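Local coordinates for protein delta-aminolevulinic acid dehydratase (Toxoplasma gondii ME49, PDB 3OBK) that catalyses the condensation of two 5-aminolevulinic acid molecules into the pyrrole porphobilinogen, a step of tetrapyrrole biosynthesis, and assembles as an octamer, at residues 101-106 / 146-151; 212-217 / 273-278; 278-281 / 286-289. All blocks are in the same frame, centred on the assembly; numbering follows the deposited sequence.

Contact 1: residues 101-106 / 146-151. With PBG (3-[5-(aminomethyl)-4-(carboxymethyl)-1H-pyrrol-3-yl]propanoic acid), chain L.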
loop_
_atom_site.group_PDB
_atom_site.type_symbol
_atom_site.label_atom_id
_atom_site.label_comp_id
_atom_site.label_asym_id
_atom_site.label_seq_id
_atom_site.Cartn_x
_atom_site.Cartn_y
_atom_site.Cartn_z
ATOM N N LYS A 101 -49.160 14.559 -9.280
ATOM C CA LYS A 101 -48.414 13.334 -9.004
ATOM C C LYS A 101 -49.101 12.121 -9.650
ATOM O O LYS A 101 -50.294 12.158 -9.938
ATOM C CB LYS A 101 -48.275 13.129 -7.500
ATOM C CG LYS A 101 -47.546 14.264 -6.766
ATOM C CD LYS A 101 -47.476 14.003 -5.282
ATOM C CE LYS A 101 -46.550 14.976 -4.563
ATOM N NZ LYS A 101 -46.452 14.700 -3.093
ATOM N N SER A 102 -48.346 11.062 -9.887
ATOM C CA SER A 102 -48.857 9.840 -10.499
ATOM C C SER A 102 -47.829 8.732 -10.337
ATOM O O SER A 102 -46.710 8.974 -9.884
ATOM C CB SER A 102 -49.118 10.042 -11.979
ATOM O OG SER A 102 -47.893 10.225 -12.653
ATOM N N VAL A 103 -48.211 7.513 -10.708
ATOM C CA VAL A 103 -47.314 6.361 -10.578
ATOM C C VAL A 103 -46.123 6.490 -11.536
ATOM O O VAL A 103 -45.007 6.231 -11.128
ATOM C CB VAL A 103 -48.019 4.985 -10.786
ATOM C CG1 VAL A 103 -47.023 3.838 -10.540
ATOM C CG2 VAL A 103 -49.204 4.825 -9.858
ATOM N N MET A 104 -46.339 6.916 -12.780
ATOM C CA MET A 104 -45.222 7.063 -13.741
ATOM C C MET A 104 -44.405 8.338 -13.502
ATOM O O MET A 104 -43.301 8.487 -14.028
ATOM C CB MET A 104 -45.718 7.045 -15.192
ATOM C CG MET A 104 -46.250 5.696 -15.677
ATOM S SD MET A 104 -45.049 4.345 -15.678
ATOM C CE MET A 104 -43.805 5.017 -16.773
ATOM N N ALA A 105 -44.969 9.245 -12.707
ATOM C CA ALA A 105 -44.324 10.481 -12.325
ATOM C C ALA A 105 -43.933 11.324 -13.549
ATOM O O ALA A 105 -42.897 11.960 -13.546
ATOM C CB ALA A 105 -43.132 10.194 -11.423
ATOM N N GLU A 106 -44.793 11.347 -14.571
ATOM C CA GLU A 106 -44.530 12.088 -15.832
ATOM C C GLU A 106 -44.439 13.615 -15.708
ATOM O O GLU A 106 -43.865 14.271 -16.573
ATOM C CB GLU A 106 -45.526 11.700 -16.961
ATOM C CG GLU A 106 -46.993 12.190 -16.816
ATOM C CD GLU A 106 -47.842 11.342 -15.870
ATOM O OE1 GLU A 106 -47.440 10.217 -15.491
ATOM O OE2 GLU A 106 -48.930 11.822 -15.495
ATOM N N ASP A 146 -38.769 6.921 -5.455
ATOM C CA ASP A 146 -37.864 7.550 -6.417
ATOM C C ASP A 146 -37.971 6.929 -7.802
ATOM O O ASP A 146 -37.438 7.462 -8.752
ATOM C CB ASP A 146 -36.408 7.443 -5.963
ATOM C CG ASP A 146 -36.140 8.106 -4.614
ATOM O OD1 ASP A 146 -37.021 8.128 -3.738
ATOM O OD2 ASP A 146 -35.004 8.550 -4.408
ATOM N N GLY A 147 -38.642 5.798 -7.923
ATOM C CA GLY A 147 -38.896 5.181 -9.212
ATOM C C GLY A 147 -40.346 4.759 -9.413
ATOM O O GLY A 147 -41.210 4.947 -8.534
ATOM N N VAL A 148 -40.607 4.195 -10.584
ATOM C CA VAL A 148 -41.931 3.688 -10.913
ATOM C C VAL A 148 -42.206 2.388 -10.163
ATOM O O VAL A 148 -41.373 1.511 -10.135
ATOM C CB VAL A 148 -42.078 3.445 -12.402
ATOM C CG1 VAL A 148 -43.460 2.899 -12.692
ATOM C CG2 VAL A 148 -41.845 4.737 -13.169
ATOM N N VAL A 149 -43.376 2.304 -9.542
ATOM C CA VAL A 149 -43.766 1.162 -8.746
ATOM C C VAL A 149 -44.668 0.263 -9.570
ATOM O O VAL A 149 -45.655 0.714 -10.134
ATOM C CB VAL A 149 -44.492 1.593 -7.466
ATOM C CG1 VAL A 149 -44.892 0.372 -6.649
ATOM C CG2 VAL A 149 -43.615 2.540 -6.641
ATOM N N ASP A 150 -44.304 -1.006 -9.669
ATOM C CA ASP A 150 -45.065 -1.943 -10.464
ATOM C C ASP A 150 -46.357 -2.250 -9.707
ATOM O O ASP A 150 -46.329 -2.509 -8.501
ATOM C CB ASP A 150 -44.258 -3.224 -10.742
ATOM C CG ASP A 150 -45.029 -4.238 -11.585
ATOM O OD1 ASP A 150 -45.389 -3.927 -12.723
ATOM O OD2 ASP A 150 -45.294 -5.346 -11.105
ATOM N N GLU A 151 -47.472 -2.208 -10.443
ATOM C CA GLU A 151 -48.811 -2.463 -9.911
ATOM C C GLU A 151 -48.883 -3.815 -9.239
ATOM O O GLU A 151 -49.291 -3.907 -8.081
ATOM C CB GLU A 151 -49.856 -2.418 -11.041
HETATM C CHA PBG L . -35.311 12.337 -3.134
HETATM C C1A PBG L . -34.538 13.101 -2.109
HETATM C C2A PBG L . -34.585 12.915 -0.730
HETATM C C3A PBG L . -33.706 13.838 -0.192
HETATM C C4A PBG L . -33.093 14.486 -1.249
HETATM N NA PBG L . -33.631 14.046 -2.395
HETATM C C5A PBG L . -35.520 12.043 0.073
HETATM C C6A PBG L . -35.337 10.591 -0.042
HETATM O O1A PBG L . -34.695 10.178 -1.044
HETATM O O2A PBG L . -35.883 9.823 0.782
HETATM C C7A PBG L . -33.483 14.066 1.252
HETATM C C8A PBG L . -32.736 15.290 1.630
HETATM C C9A PBG L . -32.758 15.706 3.042
HETATM O O3A PBG L . -32.518 16.885 3.286
HETATM O O4A PBG L . -33.269 15.031 3.949
HETATM N N1 PBG L . -34.589 11.509 -4.044
HETATM O O HOH W 1 -43.715 5.920 -8.239
#

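Contact 2: residues 212-217 / 273-278. With PBG (3-[5-(aminomethyl)-4-(carboxymethyl)-1H-pyrrol-3-yl]propanoic acid), chain L.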
loop_
_atom_site.group_PDB
_atom_site.type_symbol
_atom_site.label_atom_id
_atom_site.label_comp_id
_atom_site.label_asym_id
_atom_site.label_seq_id
_atom_site.Cartn_x
_atom_site.Cartn_y
_atom_site.Cartn_z
ATOM N N CYS A 212 -23.278 6.985 -2.711
ATOM C CA CYS A 212 -23.459 6.310 -1.443
ATOM C C CYS A 212 -24.551 7.022 -0.646
ATOM O O CYS A 212 -24.283 7.861 0.194
ATOM C CB CYS A 212 -22.126 6.284 -0.686
ATOM S SG CYS A 212 -20.718 5.857 -1.760
ATOM N N LYS A 213 -25.794 6.710 -0.982
ATOM C CA LYS A 213 -26.965 7.296 -0.355
ATOM C C LYS A 213 -27.644 6.189 0.429
ATOM O O LYS A 213 -28.017 5.174 -0.145
ATOM C CB LYS A 213 -27.928 7.843 -1.389
ATOM C CG LYS A 213 -29.229 8.262 -0.775
ATOM C CD LYS A 213 -30.074 9.026 -1.761
ATOM C CE LYS A 213 -31.295 9.566 -1.091
ATOM N NZ LYS A 213 -32.030 10.410 -1.998
ATOM N N TYR A 214 -27.795 6.389 1.733
ATOM C CA TYR A 214 -28.227 5.313 2.606
ATOM C C TYR A 214 -29.735 5.331 2.874
ATOM O O TYR A 214 -30.370 6.365 2.816
ATOM C CB TYR A 214 -27.405 5.348 3.894
ATOM C CG TYR A 214 -25.981 4.871 3.667
ATOM C CD1 TYR A 214 -25.005 5.712 3.161
ATOM C CD2 TYR A 214 -25.632 3.553 3.911
ATOM C CE1 TYR A 214 -23.691 5.249 2.929
ATOM C CE2 TYR A 214 -24.347 3.090 3.700
ATOM C CZ TYR A 214 -23.382 3.941 3.202
ATOM O OH TYR A 214 -22.126 3.450 3.000
ATOM N N ALA A 215 -30.304 4.157 3.117
ATOM C CA ALA A 215 -31.727 4.020 3.464
ATOM C C ALA A 215 -31.961 4.573 4.841
ATOM O O ALA A 215 -32.213 3.848 5.769
ATOM C CB ALA A 215 -32.168 2.536 3.387
ATOM N N SER A 216 -31.866 5.878 4.966
ATOM C CA SER A 216 -31.808 6.535 6.268
ATOM C C SER A 216 -33.172 6.924 6.838
ATOM O O SER A 216 -34.199 7.031 6.120
ATOM C CB SER A 216 -30.942 7.814 6.163
ATOM O OG SER A 216 -30.722 8.413 7.437
ATOM N N SER A 217 -33.150 7.162 8.151
ATOM C CA SER A 217 -34.300 7.665 8.870
ATOM C C SER A 217 -34.181 9.188 9.166
ATOM O O SER A 217 -35.056 9.768 9.797
ATOM C CB SER A 217 -34.490 6.851 10.151
ATOM O OG SER A 217 -33.610 7.304 11.178
ATOM N N LEU A 273 -19.443 10.089 7.852
ATOM C CA LEU A 273 -18.135 10.699 7.597
ATOM C C LEU A 273 -17.107 9.626 7.313
ATOM O O LEU A 273 -16.187 9.847 6.559
ATOM C CB LEU A 273 -17.690 11.627 8.737
ATOM C CG LEU A 273 -18.518 12.914 9.074
ATOM C CD1 LEU A 273 -17.886 13.723 10.217
ATOM C CD2 LEU A 273 -18.750 13.780 7.834
ATOM N N ASP A 274 -17.289 8.439 7.871
ATOM C CA ASP A 274 -16.396 7.308 7.539
ATOM C C ASP A 274 -16.477 6.912 6.070
ATOM O O ASP A 274 -15.457 6.572 5.467
ATOM C CB ASP A 274 -16.649 6.064 8.413
ATOM C CG ASP A 274 -18.037 5.544 8.276
ATOM O OD1 ASP A 274 -18.954 6.387 8.401
ATOM O OD2 ASP A 274 -18.239 4.324 8.054
ATOM N N VAL A 275 -17.670 6.909 5.513
ATOM C CA VAL A 275 -17.830 6.546 4.125
ATOM C C VAL A 275 -17.280 7.663 3.247
ATOM O O VAL A 275 -16.616 7.413 2.248
ATOM C CB VAL A 275 -19.309 6.291 3.809
ATOM C CG1 VAL A 275 -19.514 5.964 2.305
ATOM C CG2 VAL A 275 -19.810 5.179 4.693
ATOM N N LEU A 276 -17.559 8.897 3.650
ATOM C CA LEU A 276 -17.040 10.075 2.984
ATOM C C LEU A 276 -15.528 10.001 2.898
ATOM O O LEU A 276 -14.980 10.162 1.817
ATOM C CB LEU A 276 -17.481 11.349 3.725
ATOM C CG LEU A 276 -17.058 12.693 3.168
ATOM C CD1 LEU A 276 -17.649 12.959 1.791
ATOM C CD2 LEU A 276 -17.474 13.806 4.130
ATOM N N ALA A 277 -14.851 9.752 4.021
ATOM C CA ALA A 277 -13.377 9.708 4.032
ATOM C C ALA A 277 -12.857 8.572 3.186
ATOM O O ALA A 277 -11.852 8.717 2.508
ATOM C CB ALA A 277 -12.823 9.597 5.419
ATOM N N LYS A 278 -13.534 7.437 3.218
ATOM C CA LYS A 278 -13.008 6.272 2.509
ATOM C C LYS A 278 -13.085 6.504 1.007
ATOM O O LYS A 278 -12.114 6.264 0.302
ATOM C CB LYS A 278 -13.718 5.000 2.921
ATOM C CG LYS A 278 -13.235 3.752 2.186
ATOM C CD LYS A 278 -11.679 3.570 2.173
ATOM C CE LYS A 278 -11.178 2.547 3.208
ATOM N NZ LYS A 278 -9.743 2.845 3.620
HETATM C CHA PBG L . -35.311 12.337 -3.134
HETATM C C1A PBG L . -34.538 13.101 -2.109
HETATM C C2A PBG L . -34.585 12.915 -0.730
HETATM C C3A PBG L . -33.706 13.838 -0.192
HETATM C C4A PBG L . -33.093 14.486 -1.249
HETATM N NA PBG L . -33.631 14.046 -2.395
HETATM C C5A PBG L . -35.520 12.043 0.073
HETATM C C6A PBG L . -35.337 10.591 -0.042
HETATM O O1A PBG L . -34.695 10.178 -1.044
HETATM O O2A PBG L . -35.883 9.823 0.782
HETATM C C7A PBG L . -33.483 14.066 1.252
HETATM C C8A PBG L . -32.736 15.290 1.630
HETATM C C9A PBG L . -32.758 15.706 3.042
HETATM O O3A PBG L . -32.518 16.885 3.286
HETATM O O4A PBG L . -33.269 15.031 3.949
HETATM N N1 PBG L . -34.589 11.509 -4.044
#

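Contact 3: residues 278-281 / 286-289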
loop_
_atom_site.group_PDB
_atom_site.type_symbol
_atom_site.label_atom_id
_atom_site.label_comp_id
_atom_site.label_asym_id
_atom_site.label_seq_id
_atom_site.Cartn_x
_atom_site.Cartn_y
_atom_site.Cartn_z
ATOM N N LYS A 278 -13.534 7.437 3.218
ATOM C CA LYS A 278 -13.008 6.272 2.509
ATOM C C LYS A 278 -13.085 6.504 1.007
ATOM O O LYS A 278 -12.114 6.264 0.302
ATOM C CB LYS A 278 -13.718 5.000 2.921
ATOM C CG LYS A 278 -13.235 3.752 2.186
ATOM C CD LYS A 278 -11.679 3.570 2.173
ATOM C CE LYS A 278 -11.178 2.547 3.208
ATOM N NZ LYS A 278 -9.743 2.845 3.620
ATOM N N ILE A 279 -14.219 7.033 0.539
ATOM C CA ILE A 279 -14.401 7.323 -0.874
ATOM C C ILE A 279 -13.485 8.449 -1.308
ATOM O O ILE A 279 -12.954 8.425 -2.395
ATOM C CB ILE A 279 -15.874 7.638 -1.240
ATOM C CG1 ILE A 279 -16.766 6.441 -0.875
ATOM C CG2 ILE A 279 -15.998 7.946 -2.736
ATOM C CD1 ILE A 279 -16.229 5.042 -1.327
ATOM N N ARG A 280 -13.263 9.425 -0.446
ATOM C CA ARG A 280 -12.259 10.466 -0.728
ATOM C C ARG A 280 -10.874 9.912 -0.989
ATOM O O ARG A 280 -10.162 10.415 -1.822
ATOM C CB ARG A 280 -12.165 11.424 0.454
ATOM C CG ARG A 280 -11.140 12.543 0.282
ATOM C CD ARG A 280 -11.241 13.158 -1.088
ATOM N NE ARG A 280 -11.130 14.596 -1.029
ATOM C CZ ARG A 280 -10.019 15.291 -1.274
ATOM N NH1 ARG A 280 -8.869 14.688 -1.637
ATOM N NH2 ARG A 280 -10.087 16.626 -1.190
ATOM N N GLU A 281 -10.497 8.897 -0.228
ATOM C CA GLU A 281 -9.174 8.306 -0.281
ATOM C C GLU A 281 -8.994 7.598 -1.613
ATOM O O GLU A 281 -7.951 7.666 -2.213
ATOM C CB GLU A 281 -9.019 7.329 0.899
ATOM C CG GLU A 281 -7.687 6.601 1.035
ATOM C CD GLU A 281 -7.584 5.759 2.339
ATOM O OE1 GLU A 281 -8.659 5.336 2.875
ATOM O OE2 GLU A 281 -6.425 5.506 2.811
ATOM N N PRO A 286 -14.278 15.010 -7.366
ATOM C CA PRO A 286 -14.667 15.783 -6.178
ATOM C C PRO A 286 -15.800 15.158 -5.358
ATOM O O PRO A 286 -16.700 14.499 -5.897
ATOM C CB PRO A 286 -15.091 17.137 -6.748
ATOM C CG PRO A 286 -14.384 17.235 -8.032
ATOM C CD PRO A 286 -14.133 15.853 -8.562
ATOM N N MET A 287 -15.726 15.373 -4.051
ATOM C CA MET A 287 -16.662 14.811 -3.104
ATOM C C MET A 287 -17.596 15.869 -2.565
ATOM O O MET A 287 -17.195 16.985 -2.310
ATOM C CB MET A 287 -15.918 14.180 -1.923
ATOM C CG MET A 287 -15.054 12.947 -2.216
ATOM S SD MET A 287 -15.855 11.643 -3.159
ATOM C CE MET A 287 -17.145 11.075 -2.066
ATOM N N VAL A 288 -18.850 15.483 -2.392
ATOM C CA VAL A 288 -19.863 16.324 -1.795
ATOM C C VAL A 288 -20.522 15.519 -0.722
ATOM O O VAL A 288 -20.658 14.315 -0.838
ATOM C CB VAL A 288 -20.927 16.800 -2.854
ATOM C CG1 VAL A 288 -21.756 17.907 -2.312
ATOM C CG2 VAL A 288 -20.241 17.269 -4.127
ATOM N N ALA A 289 -20.896 16.185 0.355
ATOM C CA ALA A 289 -21.625 15.560 1.460
ATOM C C ALA A 289 -22.933 16.335 1.679
ATOM O O ALA A 289 -22.993 17.514 1.395
ATOM C CB ALA A 289 -20.776 15.553 2.685
#

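Contact 1: residues 101-106 / 146-151
Val103 and Met104 meet Val148 and Val149 where two loops lie side by side, and the direct contact is van der Waals, methyls and a thioether meeting one another and a backbone carbonyl. The thioether of Met104 crosses Val148 obliquely, with SD 3.7 Å from Val148 CG1; bends at chi2 (-62°) and chi3 (-59°) bring the sulfur back to the valine although the CB of Met104 starts away from it. Val103 CG1, placed anti to its backbone N (chi1 -176°), comes up to the carbonyl of Val149, 3.4 Å from its O.

The polar link is indirect. One water donates to both Val103 O (3.2 Å) and Gly147 O (2.7 Å), joining the two backbones. Within 101-106, Ser102 OG donates to Glu106 OE1 (2.9 Å) from above the carboxylate plane and also takes a weak bond from Ala105 N, bracing the turn.

At the inner end of 146-151, Asp146 OD2 accepts a hydrogen bond from the aminomethyl N1 of porphobilinogen at 3.0 Å, while OD1 pairs with Lys236. In the TIM barrel, loop 101-106 follows strand 89-95, loop 146-151 follows strand 130-135, and Gln164 of helix 158-175 bonds to Met104 O.

Contact 2: residues 212-217 / 273-278
Cys212 and Val275 come nearest along the backbones, with CA atoms 7.9 Å apart, where the chain turns a corner at the end of strand 206-213 and faces the first turns of helix 273-282. Val275 carries the whole of the helix side, and its two methyls divide the work. CG1, anti to the backbone N (chi1 177°), lies 4.0 Å from Cys212 CB and also near the tyrosine oxygen. CG2 meets the end of Tyr214, at 3.3 Å from OH and 4.1 Å from CZ, approaching the ring obliquely. The tyrosine and valine side chains reach for each other from opposite directions.

The hydroxyl that touches these methyls is not without a polar partner: it is hydrogen-bonded to Asn245 O, and the Tyr214 ring stacks on Tyr272. Ala249 of helix 247-258 touches Cys212, Tyr214 and Val275 alike, so a second helix adjoins the cluster. Next to Val275, Asp274 forms a salt bridge to Arg323 of a second subunit, on which Val275 also packs, and this places the contact beside a subunit interface.

Between the two residues that pack on the helix, Lys213 is sent the other way. Its chain is extended throughout and delivers NZ to O1A of porphobilinogen at 2.8 Å; NZ also bonds to Ser183 O, and Tyr219 and Tyr210 make cation-pi contacts with the lysine. Cys212 and Tyr214 turn toward the helix, whereas Lys213 extends into the product pocket. The chemistry thus gives one short segment two faces: a packed one, where the polar Tyr214 OH is satisfied by Asn245 O, and a polar one, where Lys213 NZ meets the acetate carboxylate of the product.

Contact 3: residues 278-281 / 286-289
Ile279 and Met287 form the tight, buried part of this contact. The methionine CE lies 3.4 Å from Ile279 CG2 and 3.8 Å from Ile279 CB, and its SD is 3.7 Å from the same CG2 methyl; the two side chains cross at about a right angle. The methionine chain curls at its last two torsions (-50° and -65°), which lays sulfur and methyl against the helix. Ile279 presents CB and its CG2 methyl, while the CG1 arm leads away from the strand.

Toward the partly exposed side the packing thins. Arg280 runs aslant to the methionine and touches it through its aliphatic part, CD to Met287 CG at 4.0 Å, before the guanidinium goes on to a weak hydrogen bond with Gly325 O and a long, weak ion pair with Asp327. Farther round the helix, Lys278 NZ makes a salt bridge of 2.8 Å to Glu281 OE1, one turn on, and another to Glu281 of a second subunit.

The contact closes the beta-alpha-beta unit formed by strand 263-267, helix 273-282 and strand 287-291: Met287 also packs on Leu264 and Val266 of the first strand, and Ile279 on Ala253 of helix 247-258.

In the fold
Contacts 1 and 2 have centres 26 Å apart yet converge on one molecule of porphobilinogen: Asp146 holds its amino group and Lys213 its acetate carboxylate, with Asp146 OD2 and Lys213 NZ 4.3 Å from each other. The product is also hydrogen-bonded to Ser183, Arg223, Ser293 and Tyr332. Contacts 2 and 3 are continuous, with centres 10 Å apart; they share Lys278 and helix 273-282, and Cys212 SG lies 4.1 Å from Ile279 CG1, while Leu276 CD2 packs 4.0 Å from Ala289 CB. Contact 3 stays clear of contact 1, with nearest atoms about 16 Å apart, and lies between the barrel strand 287-291 and helix 273-282 packed outside it.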